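Local coordinates for protein omega-class glutathione S-transferase (Bombyx mori, PDB 3WD6) that binds glutathione and probably acts as a glutathione transferase and glutathione-dependent dehydroascorbate reductase, at residues Ile10-Lys15 with Val221-Ile226. Residues are numbered along the deposited sequence; the frame is centred on the assembly and turned at random.
With EDO (1,2-ethanediol), chain H.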
# COMPACT_ATOMS: atom_id res chain seq x y z
N ILE A 10 -6.22 10.61 13.85
CA ILE A 10 -5.04 10.93 13.06
C ILE A 10 -5.38 11.69 11.78
O ILE A 10 -6.35 11.34 11.09
CB ILE A 10 -4.29 9.63 12.72
CG1 ILE A 10 -3.79 8.98 14.02
CG2 ILE A 10 -3.14 9.89 11.74
CD1 ILE A 10 -3.22 7.57 13.86
N ASN A 11 -4.61 12.73 11.47
CA ASN A 11 -4.76 13.40 10.18
C ASN A 11 -3.84 12.81 9.12
O ASN A 11 -2.60 12.94 9.20
CB ASN A 11 -4.57 14.92 10.26
CG ASN A 11 -5.04 15.63 8.98
OD1 ASN A 11 -4.43 15.48 7.91
ND2 ASN A 11 -6.15 16.36 9.08
N PHE A 12 -4.44 12.14 8.13
CA PHE A 12 -3.70 11.50 7.05
C PHE A 12 -3.23 12.49 6.00
O PHE A 12 -2.44 12.14 5.12
CB PHE A 12 -4.58 10.45 6.37
CG PHE A 12 -4.92 9.28 7.26
CD1 PHE A 12 -3.92 8.60 7.95
CD2 PHE A 12 -6.25 8.86 7.41
CE1 PHE A 12 -4.23 7.50 8.77
CE2 PHE A 12 -6.57 7.76 8.24
CZ PHE A 12 -5.57 7.08 8.91
N ASN A 13 -3.70 13.72 6.09
CA ASN A 13 -3.55 14.68 5.00
C ASN A 13 -2.90 16.01 5.37
O ASN A 13 -3.27 17.06 4.84
CB ASN A 13 -4.92 14.93 4.34
CG ASN A 13 -5.56 13.66 3.82
OD1 ASN A 13 -4.97 12.92 3.03
ND2 ASN A 13 -6.78 13.40 4.26
N THR A 14 -1.95 15.97 6.29
CA THR A 14 -1.10 17.13 6.57
C THR A 14 -0.26 17.41 5.32
O THR A 14 -0.03 16.51 4.52
CB THR A 14 -0.18 16.89 7.80
OG1 THR A 14 0.65 15.74 7.59
CG2 THR A 14 -1.03 16.65 9.07
N LYS A 15 0.18 18.66 5.14
CA LYS A 15 0.91 19.05 3.93
C LYS A 15 2.13 18.16 3.68
O LYS A 15 2.81 17.74 4.62
CB LYS A 15 1.33 20.53 3.99
CG LYS A 15 2.11 21.02 2.76
CD LYS A 15 3.51 21.51 3.16
CE LYS A 15 3.84 22.91 2.62
NZ LYS A 15 4.83 22.87 1.49
N VAL A 221 -8.73 -0.44 6.18
CA VAL A 221 -8.80 0.02 4.80
C VAL A 221 -9.66 1.28 4.66
O VAL A 221 -9.21 2.29 4.09
CB VAL A 221 -9.34 -1.08 3.86
CG1 VAL A 221 -9.55 -0.52 2.47
CG2 VAL A 221 -8.37 -2.28 3.82
N SER A 222 -10.87 1.24 5.21
CA SER A 222 -11.86 2.27 4.88
C SER A 222 -11.46 3.67 5.35
O SER A 222 -11.75 4.66 4.70
CB SER A 222 -13.25 1.91 5.40
OG SER A 222 -13.25 1.78 6.82
N GLN A 223 -10.79 3.75 6.48
CA GLN A 223 -10.50 5.06 7.05
C GLN A 223 -9.39 5.76 6.25
O GLN A 223 -9.21 6.97 6.38
CB GLN A 223 -10.07 4.91 8.51
CG GLN A 223 -8.77 4.15 8.62
CD GLN A 223 -8.32 3.96 10.06
OE1 GLN A 223 -7.60 4.80 10.61
NE2 GLN A 223 -8.75 2.83 10.67
N TYR A 224 -8.66 5.00 5.43
CA TYR A 224 -7.57 5.55 4.63
C TYR A 224 -7.89 5.58 3.12
O TYR A 224 -7.06 6.01 2.33
CB TYR A 224 -6.26 4.75 4.88
CG TYR A 224 -4.98 5.40 4.36
CD1 TYR A 224 -4.57 6.64 4.84
CD2 TYR A 224 -4.16 4.75 3.43
CE1 TYR A 224 -3.37 7.24 4.39
CE2 TYR A 224 -2.95 5.34 2.97
CZ TYR A 224 -2.57 6.60 3.46
OH TYR A 224 -1.41 7.22 3.03
N LEU A 225 -9.06 5.10 2.73
CA LEU A 225 -9.44 5.09 1.30
C LEU A 225 -9.24 6.44 0.62
O LEU A 225 -9.52 7.50 1.20
CB LEU A 225 -10.90 4.69 1.13
CG LEU A 225 -11.17 3.19 1.21
CD1 LEU A 225 -12.69 2.94 1.02
CD2 LEU A 225 -10.33 2.43 0.16
N ILE A 226 -8.75 6.40 -0.62
CA ILE A 226 -8.73 7.59 -1.45
C ILE A 226 -10.00 7.59 -2.33
O ILE A 226 -10.20 6.64 -3.12
CB ILE A 226 -7.48 7.58 -2.32
CG1 ILE A 226 -6.24 7.52 -1.41
CG2 ILE A 226 -7.44 8.80 -3.27
CD1 ILE A 226 -4.91 7.40 -2.16
C1 EDO H . -5.37 3.59 14.43
O1 EDO H . -4.04 3.07 14.62
C2 EDO H . -5.32 4.99 13.79
O2 EDO H . -6.45 5.21 12.92
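Tyr224 drives the edge of its ring into one face of Phe12, a T-shaped pair whose centroids lie 4.9 Å apart with the planes turned 76° to each other. This is the tight part: Tyr224 CD1 stands over the middle of the phenyl ring, 3.6 Å from Phe12 CG. With CG anti to the backbone N (chi1 -167°), the Tyr224 ring swings over to Phe12, and its OH is hydrogen-bonded to Asn34 ND2, which probably steadies the far end of the ring. Toward exposed Gln223 the contact is thinner and more open to solvent, though the backbone O of Gln223 still comes within 3.3 Å of Phe12 CE2, obliquely to the ring. Gln223 OE1 sits at the ring's edge, 3.5 Å from Phe12 CZ. Gln223 OE1 also accepts a 2.6 Å hydrogen bond from O2 of an ethanediol, probably picked up from the crystallisation liquor, whose C2 lies against Ile10 CD1. Shrinking Phe12 to an alanine is likely to leave the edge of Tyr224 facing a gap and Gln223 without its aromatic neighbour. Around Phe12 the loop makes an Asx turn, in which Asn11 OD1 accepts from Asn13 N. The contact thus joins the N-terminal loop, just ahead of strand 16-17 of the thioredoxin-like domain, to the chain leaving helix 219-222 of the all-helical domain; Asn49 of helix 39-51 touches Phe12 and Gln223, and Gln42 and Ile45 touch Tyr224, whose side chain lies about 7 Å from that of glutathione-binding Cys38.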